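Local coordinates for protein reducing-end xylose-releasing exo-oligoxylanase Rex8A (Paenibacillus barcinonensis, PDB 6SUD) that hydrolyses xylooligosaccharides as an exo-oligoxylanase, releasing xylose from their reducing ends during the breakdown of xylan, at residues R31-W36 / V80-K85; G63-R68 / Q355-Y360; F132-L137 / E204-Y209; Q289-Q294 / A335-D340. The protein carries 1 engineered substitution. All coordinates share one frame; numbering follows the deposited sequence.

Contact 1: residues R31-W36 / V80-K85. With EDO (1,2-ethanediol), chain C; EDO (1,2-ethanediol), chain H.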
# COMPACT_ATOMS: atom_id res chain seq x y z
N ARG A 31 -6.48 -10.17 18.75
CA ARG A 31 -7.19 -10.06 17.45
C ARG A 31 -6.15 -9.84 16.35
O ARG A 31 -6.28 -10.47 15.29
CB ARG A 31 -8.24 -8.95 17.50
CG ARG A 31 -9.05 -8.80 16.21
CD ARG A 31 -9.93 -9.99 15.89
NE ARG A 31 -10.65 -9.72 14.65
CZ ARG A 31 -11.76 -8.99 14.55
NH1 ARG A 31 -12.31 -8.80 13.37
NH2 ARG A 31 -12.30 -8.43 15.63
N LEU A 32 -5.16 -8.99 16.62
CA LEU A 32 -4.11 -8.67 15.62
C LEU A 32 -3.29 -9.93 15.38
O LEU A 32 -3.10 -10.32 14.22
CB LEU A 32 -3.23 -7.51 16.11
CG LEU A 32 -2.09 -7.19 15.14
CD1 LEU A 32 -2.63 -6.89 13.75
CD2 LEU A 32 -1.23 -6.05 15.63
N GLU A 33 -2.87 -10.59 16.46
CA GLU A 33 -2.08 -11.83 16.37
C GLU A 33 -2.87 -12.88 15.59
O GLU A 33 -2.24 -13.56 14.78
CB GLU A 33 -1.66 -12.29 17.76
CG GLU A 33 -1.39 -13.78 17.84
CD GLU A 33 -0.18 -14.22 17.05
OE1 GLU A 33 0.15 -15.42 17.08
OE2 GLU A 33 0.44 -13.37 16.39
N GLN A 34 -4.17 -13.02 15.83
CA GLN A 34 -4.99 -14.05 15.16
C GLN A 34 -5.18 -13.69 13.68
O GLN A 34 -5.27 -14.62 12.85
CB GLN A 34 -6.36 -14.26 15.80
CG GLN A 34 -7.02 -15.53 15.29
CD GLN A 34 -6.06 -16.70 15.25
OE1 GLN A 34 -5.75 -17.22 14.18
NE2 GLN A 34 -5.55 -17.10 16.40
N THR A 35 -5.22 -12.40 13.34
CA THR A 35 -5.36 -12.02 11.92
C THR A 35 -4.09 -12.48 11.19
O THR A 35 -4.20 -13.12 10.12
CB THR A 35 -5.60 -10.52 11.74
OG1 THR A 35 -6.75 -10.16 12.51
CG2 THR A 35 -5.77 -10.15 10.28
N TRP A 36 -2.94 -12.20 11.79
CA TRP A 36 -1.63 -12.66 11.27
C TRP A 36 -1.66 -14.17 11.04
O TRP A 36 -1.32 -14.61 9.95
CB TRP A 36 -0.48 -12.29 12.21
CG TRP A 36 0.79 -12.99 11.83
CD1 TRP A 36 1.20 -14.21 12.29
CD2 TRP A 36 1.76 -12.61 10.82
NE1 TRP A 36 2.36 -14.59 11.68
CE2 TRP A 36 2.72 -13.64 10.76
CE3 TRP A 36 1.90 -11.51 9.96
CZ2 TRP A 36 3.82 -13.59 9.91
CZ3 TRP A 36 3.00 -11.46 9.13
CH2 TRP A 36 3.94 -12.48 9.10
N VAL A 80 7.37 -7.10 8.71
CA VAL A 80 8.31 -6.25 9.49
C VAL A 80 7.50 -5.50 10.55
O VAL A 80 7.98 -5.45 11.70
CB VAL A 80 9.22 -5.35 8.61
CG1 VAL A 80 8.48 -4.28 7.82
CG2 VAL A 80 10.31 -4.75 9.46
N GLN A 81 6.27 -5.07 10.26
CA GLN A 81 5.37 -4.41 11.25
C GLN A 81 5.02 -5.40 12.38
O GLN A 81 4.87 -4.96 13.53
CB GLN A 81 4.12 -3.86 10.57
CG GLN A 81 4.40 -2.70 9.63
CD GLN A 81 4.84 -1.45 10.35
OE1 GLN A 81 4.60 -1.27 11.54
NE2 GLN A 81 5.45 -0.54 9.61
N MET A 82 4.98 -6.70 12.09
CA MET A 82 4.61 -7.74 13.09
C MET A 82 5.87 -8.38 13.69
O MET A 82 5.71 -9.30 14.51
CB MET A 82 3.74 -8.83 12.45
CG MET A 82 2.34 -8.40 12.05
SD MET A 82 1.33 -8.05 13.51
CE MET A 82 1.29 -9.66 14.29
N ASP A 83 7.06 -7.88 13.35
CA ASP A 83 8.36 -8.38 13.86
C ASP A 83 8.49 -9.87 13.49
O ASP A 83 8.84 -10.71 14.39
CB ASP A 83 8.49 -8.11 15.36
CG ASP A 83 9.88 -8.34 15.92
OD1 ASP A 83 10.83 -8.41 15.12
OD2 ASP A 83 10.01 -8.45 17.16
N LYS A 84 8.24 -10.21 12.23
CA LYS A 84 8.24 -11.62 11.74
C LYS A 84 9.34 -11.79 10.70
O LYS A 84 9.05 -11.86 9.49
CB LYS A 84 6.85 -12.03 11.24
CG LYS A 84 5.77 -11.91 12.30
CD LYS A 84 5.68 -13.08 13.23
CE LYS A 84 4.43 -13.06 14.09
NZ LYS A 84 4.41 -14.17 15.07
N LYS A 85 10.57 -11.86 11.17
CA LYS A 85 11.77 -11.82 10.31
C LYS A 85 11.82 -13.03 9.37
O LYS A 85 12.23 -12.86 8.22
CB LYS A 85 13.03 -11.73 11.16
CG LYS A 85 14.29 -11.46 10.35
CD LYS A 85 15.48 -11.07 11.18
CE LYS A 85 16.63 -10.55 10.35
NZ LYS A 85 17.18 -11.61 9.47
C1 EDO C . 6.24 -16.65 12.87
O1 EDO C . 6.16 -17.94 12.28
C2 EDO C . 5.06 -15.94 12.52
O2 EDO C . 3.92 -16.68 12.90
C1 EDO H . 10.03 -14.62 12.81
O1 EDO H . 8.91 -15.47 12.61
C2 EDO H . 9.77 -13.61 13.85
O2 EDO H . 10.92 -13.00 14.40
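Leu32 holds CG anti to its backbone N (chi1 177°), which sends it tip to tip against the thioether of Met82, CD2 lying 3.9 Å from SD. Glu33 comes next, at the edge of the contact. Its OE2 stops 4.3 Å from Lys84 NZ, beyond salt-bridge range, while OE1 takes a hydrogen bond from Asn37 ND2. Trp36, again with CG anti to N, gives the largest surface of its own segment, and its ring also stacks with that of Phe40. Met82, bent at chi2 and chi3, slides past the indole in the opposite direction and meets it obliquely, CG 3.8 Å from CE3. Lys84, at the N-cap of helix 85-99 just after the Schellman motif that ends helix 69-81, lies over one face. Its CG is 3.5 Å from CZ2, and its CE sits 3.8 Å from the five-ring centroid, 21° off the normal. NZ is farther, 4.5 Å from that centroid and 35° off the normal. An alanine at Trp36 would remove this face and probably leave the Lys84 methylenes and Met82 less well packed. At the ring edge NE1 donates to O2 of a 1,2-ethanediol, probably from the crystallisation liquor. Apolar and CH-pi contacts therefore join helix 25-41 to the turn between helix 69-81 and helix 85-99, with an off-centre cation-pi term and, likely, a modest long-range attraction from Glu33.

Contact 2: residues G63-R68 / Q355-Y360. With XYP (beta-D-xylopyranose), chain J; XYP (beta-D-xylopyranose), chain K.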
# COMPACT_ATOMS: atom_id res chain seq x y z
N GLY A 63 -7.28 -14.70 -6.62
CA GLY A 63 -8.24 -14.38 -7.69
C GLY A 63 -7.63 -14.55 -9.07
O GLY A 63 -8.37 -14.98 -9.98
N ASN A 64 -6.34 -14.26 -9.22
CA ASN A 64 -5.66 -14.23 -10.54
C ASN A 64 -4.68 -15.41 -10.66
O ASN A 64 -4.08 -15.55 -11.73
CB ASN A 64 -4.98 -12.89 -10.77
CG ASN A 64 -5.97 -11.77 -11.00
OD1 ASN A 64 -6.70 -11.77 -11.99
ND2 ASN A 64 -6.00 -10.79 -10.10
N ASP A 65 -4.54 -16.22 -9.60
CA ASP A 65 -3.64 -17.41 -9.54
C ASP A 65 -2.22 -17.02 -9.99
O ASP A 65 -1.64 -17.76 -10.80
CB ASP A 65 -4.14 -18.54 -10.44
CG ASP A 65 -5.63 -18.77 -10.33
OD1 ASP A 65 -6.07 -19.26 -9.27
OD2 ASP A 65 -6.34 -18.43 -11.30
N ASP A 66 -1.70 -15.90 -9.49
CA ASP A 66 -0.30 -15.49 -9.79
C ASP A 66 0.27 -14.79 -8.55
O ASP A 66 -0.47 -14.56 -7.57
CB ASP A 66 -0.20 -14.62 -11.05
CG ASP A 66 -0.98 -13.31 -10.97
OD1 ASP A 66 -1.48 -12.98 -9.88
OD2 ASP A 66 -1.10 -12.63 -12.02
N VAL A 67 1.58 -14.53 -8.60
CA VAL A 67 2.34 -13.83 -7.53
C VAL A 67 2.72 -12.44 -8.06
O VAL A 67 3.33 -12.35 -9.11
CB VAL A 67 3.57 -14.67 -7.13
CG1 VAL A 67 4.42 -13.94 -6.10
CG2 VAL A 67 3.18 -16.04 -6.59
N ARG A 68 2.29 -11.38 -7.36
CA ARG A 68 2.41 -9.98 -7.83
C ARG A 68 3.40 -9.24 -6.94
O ARG A 68 3.45 -9.55 -5.74
CB ARG A 68 1.03 -9.33 -7.84
CG ARG A 68 0.07 -10.04 -8.77
CD ARG A 68 -1.32 -9.49 -8.86
NE ARG A 68 -1.91 -10.11 -10.03
CZ ARG A 68 -2.83 -9.59 -10.80
NH1 ARG A 68 -3.35 -8.40 -10.52
NH2 ARG A 68 -3.22 -10.25 -11.88
N GLN A 355 -12.92 -15.10 2.83
CA GLN A 355 -12.49 -16.46 2.41
C GLN A 355 -12.82 -16.69 0.93
O GLN A 355 -13.60 -15.92 0.35
CB GLN A 355 -13.14 -17.53 3.29
CG GLN A 355 -12.81 -17.35 4.77
CD GLN A 355 -13.10 -18.58 5.59
OE1 GLN A 355 -13.16 -19.69 5.07
NE2 GLN A 355 -13.26 -18.39 6.88
N GLY A 356 -12.22 -17.73 0.35
CA GLY A 356 -12.48 -18.19 -1.02
C GLY A 356 -11.66 -17.44 -2.05
O GLY A 356 -10.76 -16.67 -1.65
N LYS A 357 -12.00 -17.60 -3.33
CA LYS A 357 -11.10 -17.35 -4.48
C LYS A 357 -10.64 -15.89 -4.53
O LYS A 357 -9.47 -15.65 -4.92
CB LYS A 357 -11.79 -17.79 -5.78
CG LYS A 357 -11.11 -17.31 -7.06
CD LYS A 357 -11.47 -18.09 -8.29
CE LYS A 357 -10.50 -17.83 -9.43
NZ LYS A 357 -9.13 -18.34 -9.15
N ARG A 358 -11.47 -14.93 -4.13
CA ARG A 358 -11.21 -13.48 -4.36
C ARG A 358 -10.56 -12.81 -3.14
O ARG A 358 -10.49 -11.56 -3.11
CB ARG A 358 -12.52 -12.78 -4.71
CG ARG A 358 -13.18 -13.34 -5.96
CD ARG A 358 -12.37 -13.04 -7.20
NE ARG A 358 -12.42 -14.11 -8.19
CZ ARG A 358 -11.79 -14.10 -9.36
NH1 ARG A 358 -11.05 -13.05 -9.72
NH2 ARG A 358 -11.92 -15.11 -10.19
N ARG A 359 -10.05 -13.58 -2.18
CA ARG A 359 -9.79 -13.09 -0.81
C ARG A 359 -8.52 -12.24 -0.73
O ARG A 359 -8.44 -11.42 0.21
CB ARG A 359 -9.65 -14.25 0.17
CG ARG A 359 -8.51 -15.20 -0.15
CD ARG A 359 -8.47 -16.32 0.87
NE ARG A 359 -7.38 -17.26 0.67
CZ ARG A 359 -7.40 -18.29 -0.18
NH1 ARG A 359 -8.45 -18.53 -0.94
NH2 ARG A 359 -6.34 -19.08 -0.26
N TYR A 360 -7.57 -12.44 -1.63
CA TYR A 360 -6.20 -11.88 -1.53
C TYR A 360 -6.27 -10.37 -1.27
O TYR A 360 -5.74 -9.90 -0.25
CB TYR A 360 -5.39 -12.21 -2.78
CG TYR A 360 -4.27 -11.25 -3.10
CD1 TYR A 360 -3.06 -11.30 -2.42
CD2 TYR A 360 -4.40 -10.33 -4.12
CE1 TYR A 360 -2.04 -10.42 -2.72
CE2 TYR A 360 -3.38 -9.46 -4.46
CZ TYR A 360 -2.19 -9.51 -3.76
OH TYR A 360 -1.19 -8.65 -4.11
O1 XYP J . -8.45 -7.97 -7.89
C1 XYP J . -7.48 -6.99 -7.51
C2 XYP J . -6.09 -7.56 -7.80
C3 XYP J . -5.07 -6.55 -7.35
C4 XYP J . -5.26 -5.26 -8.12
C5 XYP J . -6.69 -4.76 -7.98
O2 XYP J . -5.82 -8.81 -7.12
O3 XYP J . -3.76 -7.08 -7.58
O4 XYP J . -4.31 -4.33 -7.59
O5 XYP J . -7.64 -5.79 -8.30
O1 XYP K . -3.36 -5.53 -10.69
C1 XYP K . -2.21 -4.75 -10.29
C2 XYP K . -2.54 -3.67 -9.25
C3 XYP K . -1.33 -2.79 -8.96
C4 XYP K . -0.05 -3.59 -9.15
C5 XYP K . -0.33 -5.06 -8.82
O2 XYP K . -3.66 -2.87 -9.66
O3 XYP K . -1.49 -2.27 -7.62
O4 XYP K . 0.38 -3.48 -10.50
O5 XYP K . -1.26 -5.65 -9.74
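The xylose-binding pocket of this family 8 glycosidase is lined here by Asn64, Arg68 and Tyr360, beside the inferred proton donor Glu70. Arg68 runs extended from CG to NE, and one oxygen of each of two xylose molecules lies at the guanidinium edge, near its plane. NH1 donates to O3 of one sugar (chain J) at 3.2 Å, with an N-H...O angle of 142°, and stands 2.9 Å from O1 of the other (chain K). The far edge is gripped side-on by Asp66: NE meets OD1 at 2.9 Å and NH2 meets OD2 at 3.2 Å, each oxygen using its syn lone pair. Asp61 gives NE a second salt bridge and His113 bonds Asp66 OD2, so the rotation of the guanidinium is fixed from behind and the neighbouring carboxylates would be expected to keep it charged. The backbone makes a G1 beta bulge at this point, Asp65 and Asp66 both facing Asp61, and leads into strand 67-68; across the contact a type I turn from Gly356 to Arg359 runs into helix 359-373. Tyr360, CG anti to N, turns the edge of its ring to the chain J sugar, CD2 lying 3.7 Å from O2, while its OH bonds Glu70 OE1. Farther from the sugars, Lys357 bends at its last torsion and crosses Asp65 at about a right angle, closing a salt bridge of 3.2 Å from NZ to OD1. Arg358, doubled back at chi2 and chi3, lays one guanidinium face over Gly63, NH1 lying 3.3 Å from Gly63 O at an angle too poor for a hydrogen bond.

Contact 3: residues F132-L137 / E204-Y209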
# COMPACT_ATOMS: atom_id res chain seq x y z
N PHE A 132 6.93 -0.03 -1.83
CA PHE A 132 6.71 -0.83 -0.60
C PHE A 132 7.93 -1.70 -0.30
O PHE A 132 8.24 -1.86 0.89
CB PHE A 132 5.47 -1.72 -0.67
CG PHE A 132 4.24 -1.10 -0.07
CD1 PHE A 132 3.50 -0.18 -0.79
CD2 PHE A 132 3.77 -1.49 1.18
CE1 PHE A 132 2.35 0.38 -0.26
CE2 PHE A 132 2.61 -0.94 1.70
CZ PHE A 132 1.89 -0.00 0.98
N PHE A 133 8.55 -2.31 -1.31
CA PHE A 133 9.76 -3.14 -1.09
C PHE A 133 10.77 -2.27 -0.35
O PHE A 133 11.28 -2.65 0.71
CB PHE A 133 10.36 -3.66 -2.40
CG PHE A 133 9.74 -4.89 -3.02
CD1 PHE A 133 9.53 -6.05 -2.29
CD2 PHE A 133 9.48 -4.93 -4.38
CE1 PHE A 133 9.03 -7.18 -2.90
CE2 PHE A 133 8.97 -6.07 -4.99
CZ PHE A 133 8.76 -7.20 -4.24
N ALA A 134 11.04 -1.08 -0.90
CA ALA A 134 12.06 -0.15 -0.39
C ALA A 134 11.71 0.22 1.06
O ALA A 134 12.60 0.14 1.93
CB ALA A 134 12.13 1.06 -1.28
N MET A 135 10.47 0.61 1.33
CA MET A 135 10.06 1.03 2.70
C MET A 135 10.19 -0.16 3.66
O MET A 135 10.71 0.02 4.77
CB MET A 135 8.64 1.58 2.73
CG MET A 135 8.27 2.23 4.05
SD MET A 135 9.04 3.87 4.25
CE MET A 135 10.52 3.50 5.18
N ALA A 136 9.72 -1.34 3.27
CA ALA A 136 9.78 -2.54 4.13
C ALA A 136 11.25 -2.90 4.43
O ALA A 136 11.56 -3.24 5.60
CB ALA A 136 9.03 -3.67 3.51
N LEU A 137 12.12 -2.81 3.43
CA LEU A 137 13.57 -3.15 3.59
C LEU A 137 14.25 -2.12 4.50
O LEU A 137 15.06 -2.52 5.37
CB LEU A 137 14.24 -3.18 2.22
CG LEU A 137 14.03 -4.46 1.42
CD1 LEU A 137 14.32 -4.21 -0.05
CD2 LEU A 137 14.90 -5.58 1.97
N GLU A 204 8.81 10.90 2.77
CA GLU A 204 9.44 11.58 3.94
C GLU A 204 10.57 10.72 4.50
O GLU A 204 11.63 11.29 4.85
CB GLU A 204 8.44 11.79 5.07
CG GLU A 204 7.41 12.83 4.75
CD GLU A 204 7.85 14.28 4.85
OE1 GLU A 204 9.07 14.53 5.03
OE2 GLU A 204 6.97 15.15 4.77
N LEU A 205 10.34 9.41 4.64
CA LEU A 205 11.34 8.46 5.19
C LEU A 205 12.43 8.16 4.15
O LEU A 205 13.59 7.98 4.54
CB LEU A 205 10.59 7.21 5.66
CG LEU A 205 9.61 7.50 6.80
CD1 LEU A 205 8.92 6.24 7.28
CD2 LEU A 205 10.31 8.20 7.95
N PHE A 206 12.09 8.15 2.86
CA PHE A 206 13.12 8.01 1.80
C PHE A 206 14.06 9.21 1.85
O PHE A 206 15.26 9.03 1.59
CB PHE A 206 12.49 7.89 0.42
CG PHE A 206 11.63 6.66 0.20
CD1 PHE A 206 11.62 5.61 1.10
CD2 PHE A 206 10.84 6.59 -0.94
CE1 PHE A 206 10.82 4.50 0.86
CE2 PHE A 206 10.06 5.47 -1.18
CZ PHE A 206 10.06 4.43 -0.28
N ALA A 207 13.55 10.39 2.22
CA ALA A 207 14.36 11.62 2.33
C ALA A 207 15.35 11.49 3.49
O ALA A 207 16.31 12.28 3.51
CB ALA A 207 13.50 12.85 2.46
N GLN A 208 15.12 10.57 4.43
CA GLN A 208 16.03 10.27 5.56
C GLN A 208 16.99 9.14 5.19
O GLN A 208 18.14 9.17 5.66
CB GLN A 208 15.26 9.86 6.81
CG GLN A 208 14.22 10.86 7.26
CD GLN A 208 14.83 11.94 8.10
OE1 GLN A 208 14.77 11.89 9.32
NE2 GLN A 208 15.43 12.93 7.45
N TYR A 209 16.50 8.11 4.47
CA TYR A 209 17.18 6.79 4.41
C TYR A 209 17.79 6.48 3.03
O TYR A 209 18.67 5.60 2.98
CB TYR A 209 16.23 5.66 4.81
CG TYR A 209 15.56 5.85 6.14
CD1 TYR A 209 16.23 6.42 7.22
CD2 TYR A 209 14.25 5.45 6.34
CE1 TYR A 209 15.61 6.61 8.44
CE2 TYR A 209 13.62 5.62 7.56
CZ TYR A 209 14.30 6.21 8.61
OH TYR A 209 13.67 6.37 9.81
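Leu205 O is the best-held polar atom, gripped by two backbone donors of its own helix: Gln208 N at 3.0 Å and Tyr209 N at 2.9 Å. Between the segments the contact is apolar and turns on Met135. With CG anti to N (chi1 -170°) and bends at chi2 and chi3, its thioether crosses Leu205 at about a right angle, putting CE 3.7 Å from Leu205 CB. The sulfur makes a Met-aromatic contact with Phe206, SD lying 3.9 Å from CE1, approached obliquely at 56° off the ring normal. CE also comes to the edge of the Tyr209 ring, near its plane. Ala134 adds a smaller touch, its CB 4.1 Å from Phe206 CZ. An alanine at Met135 would lose the sulfur and methyl and would probably loosen the packing against Leu205 and Phe206 together. The segment axes approach to 10.9 Å and cross at 59°. Helix 153-170 packs here through Leu161, which touches both Ala134 and Phe206; Met77 of helix 69-81 lies against Met135, and Trp279 and Phe280 of helix 268-280 pack on Leu205.

Contact 4: residues Q289-Q294 / A335-D340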
# COMPACT_ATOMS: atom_id res chain seq x y z
N GLN A 289 -10.87 15.27 3.80
CA GLN A 289 -10.89 14.17 2.80
C GLN A 289 -11.38 12.89 3.49
O GLN A 289 -12.26 12.23 2.96
CB GLN A 289 -9.52 13.95 2.17
CG GLN A 289 -9.38 12.62 1.44
CD GLN A 289 -10.33 12.46 0.28
OE1 GLN A 289 -10.84 13.44 -0.27
NE2 GLN A 289 -10.58 11.22 -0.10
N SER A 290 -10.81 12.55 4.65
CA SER A 290 -11.23 11.36 5.43
C SER A 290 -12.71 11.47 5.83
O SER A 290 -13.43 10.48 5.67
CB SER A 290 -10.30 11.15 6.60
OG SER A 290 -8.96 11.03 6.14
N ASN A 291 -13.15 12.60 6.36
CA ASN A 291 -14.58 12.83 6.74
C ASN A 291 -15.50 12.61 5.52
O ASN A 291 -16.60 12.05 5.70
CB ASN A 291 -14.79 14.23 7.33
CG ASN A 291 -14.11 14.43 8.67
OD1 ASN A 291 -13.79 13.48 9.37
ND2 ASN A 291 -13.89 15.67 9.06
N ARG A 292 -15.10 13.10 4.35
CA ARG A 292 -15.93 13.09 3.11
C ARG A 292 -16.15 11.67 2.65
O ARG A 292 -17.33 11.30 2.44
CB ARG A 292 -15.29 13.85 1.95
CG ARG A 292 -15.38 15.35 2.12
CD ARG A 292 -15.04 16.17 0.90
NE ARG A 292 -14.98 17.55 1.39
CZ ARG A 292 -13.91 18.34 1.39
NH1 ARG A 292 -12.75 17.93 0.88
NH2 ARG A 292 -14.00 19.57 1.86
N ILE A 293 -15.07 10.90 2.51
CA ILE A 293 -15.24 9.51 2.00
C ILE A 293 -16.05 8.71 3.02
O ILE A 293 -16.90 7.94 2.58
CB ILE A 293 -13.91 8.85 1.59
CG1 ILE A 293 -14.18 7.74 0.58
CG2 ILE A 293 -13.10 8.40 2.79
CD1 ILE A 293 -12.95 7.05 0.04
N GLN A 294 -15.85 8.92 4.33
CA GLN A 294 -16.65 8.18 5.36
C GLN A 294 -18.11 8.61 5.28
O GLN A 294 -18.98 7.75 5.36
CB GLN A 294 -16.08 8.37 6.76
CG GLN A 294 -14.89 7.46 7.03
CD GLN A 294 -14.46 7.48 8.48
OE1 GLN A 294 -14.85 8.35 9.26
NE2 GLN A 294 -13.67 6.49 8.85
N ALA A 335 -7.64 9.76 10.66
CA ALA A 335 -7.66 11.21 10.32
C ALA A 335 -9.04 11.82 10.53
O ALA A 335 -9.11 12.98 10.94
CB ALA A 335 -7.18 11.41 8.91
N ALA A 336 -10.11 11.09 10.23
CA ALA A 336 -11.50 11.61 10.29
C ALA A 336 -11.83 11.99 11.73
O ALA A 336 -11.42 11.26 12.66
CB ALA A 336 -12.48 10.59 9.75
N ASP A 337 -12.52 13.10 11.92
CA ASP A 337 -13.05 13.53 13.25
C ASP A 337 -14.56 13.77 13.14
O ASP A 337 -15.13 14.45 14.03
CB ASP A 337 -12.32 14.78 13.73
CG ASP A 337 -12.56 15.98 12.84
OD1 ASP A 337 -13.34 15.85 11.87
OD2 ASP A 337 -11.96 17.04 13.12
N GLY A 338 -15.18 13.23 12.09
CA GLY A 338 -16.62 13.41 11.81
C GLY A 338 -17.48 12.39 12.54
O GLY A 338 -16.97 11.61 13.35
N PRO A 339 -18.81 12.37 12.27
CA PRO A 339 -19.75 11.53 13.02
C PRO A 339 -19.72 10.03 12.67
O PRO A 339 -20.48 9.29 13.25
CB PRO A 339 -21.12 12.10 12.67
CG PRO A 339 -20.94 12.78 11.31
CD PRO A 339 -19.48 13.16 11.22
N ASP A 340 -18.86 9.63 11.74
CA ASP A 340 -18.85 8.27 11.16
C ASP A 340 -17.59 7.52 11.60
O ASP A 340 -17.57 6.29 11.42
CB ASP A 340 -18.96 8.35 9.64
CG ASP A 340 -20.22 9.08 9.20
OD1 ASP A 340 -21.31 8.63 9.63
OD2 ASP A 340 -20.10 10.10 8.45
O HOH W 1 -17.97 11.82 8.09
O HOH W 2 -16.30 10.84 10.00
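Asn291 and Asp337 cross obliquely with their flat groups nearly aligned, amide and carboxylate planes only 18° apart, and the amide works from both ends. ND2 donates to Asp337 OD1 at 2.9 Å with an N-H...O angle of 155°; Asp337 OD1 lies near the plane of the Asn291 amide, while ND2 meets the carboxylate from 26° out of its plane. OD1 of Asn291 turns to the backbone, taking Asp337 N at 2.9 Å on a lone pair in the carbonyl plane and a weak bond from Gly338 N at 3.1 Å. Asp337 reaches ND2 by holding CG in the crowded position between its N and carbonyl carbon. At Gly338 a beta carbon would crowd both Asn291 OD1 and Pro339 CD. Gln294, extended beyond CG, brings OE1 3.3 Å from Ala336 CB. Water links complete the join: one water donates to Asn291 O and to Asp340 OD2, another donates to Gln294 OE1 at 3.0 Å and accepts weakly from Asp340 N. NE2 of Gln294 is taken up by Asn329 O and Ser333 OG. Ser290 OG, bonded to Gln286 O in its own helix, lies 3.3 Å from Ala335 CB. The loop 335-340 is thereby fastened along helix 285-297 on its way from helix 322-331 to helix 341-349, whose Ala341 and Phe344 touch Gln294, while Trp277 of helix 268-280 packs on Ala335.

Overall arrangement
Contact 2 alone holds residues of the two xylose pockets; the other three lie away from the annotated sites of this helix-rich family 8 fold, an (alpha/alpha)6 barrel. Contacts 1 and 2 interlock along the chain, their segments alternating, and strand 67-68 of contact 2 leads directly into helix 69-81 of contact 1; their centres are about 21 Å apart. Contacts 1 and 3 touch, Val80 CG1 lying 3.9 Å from Ala136 O. Contacts 3 and 4 are both nested within the loop that contact 2 closes. Contact 3 sits across the chain centre from contact 2, nearest atoms about 6 Å apart, whereas contact 4 keeps about 18 Å from it.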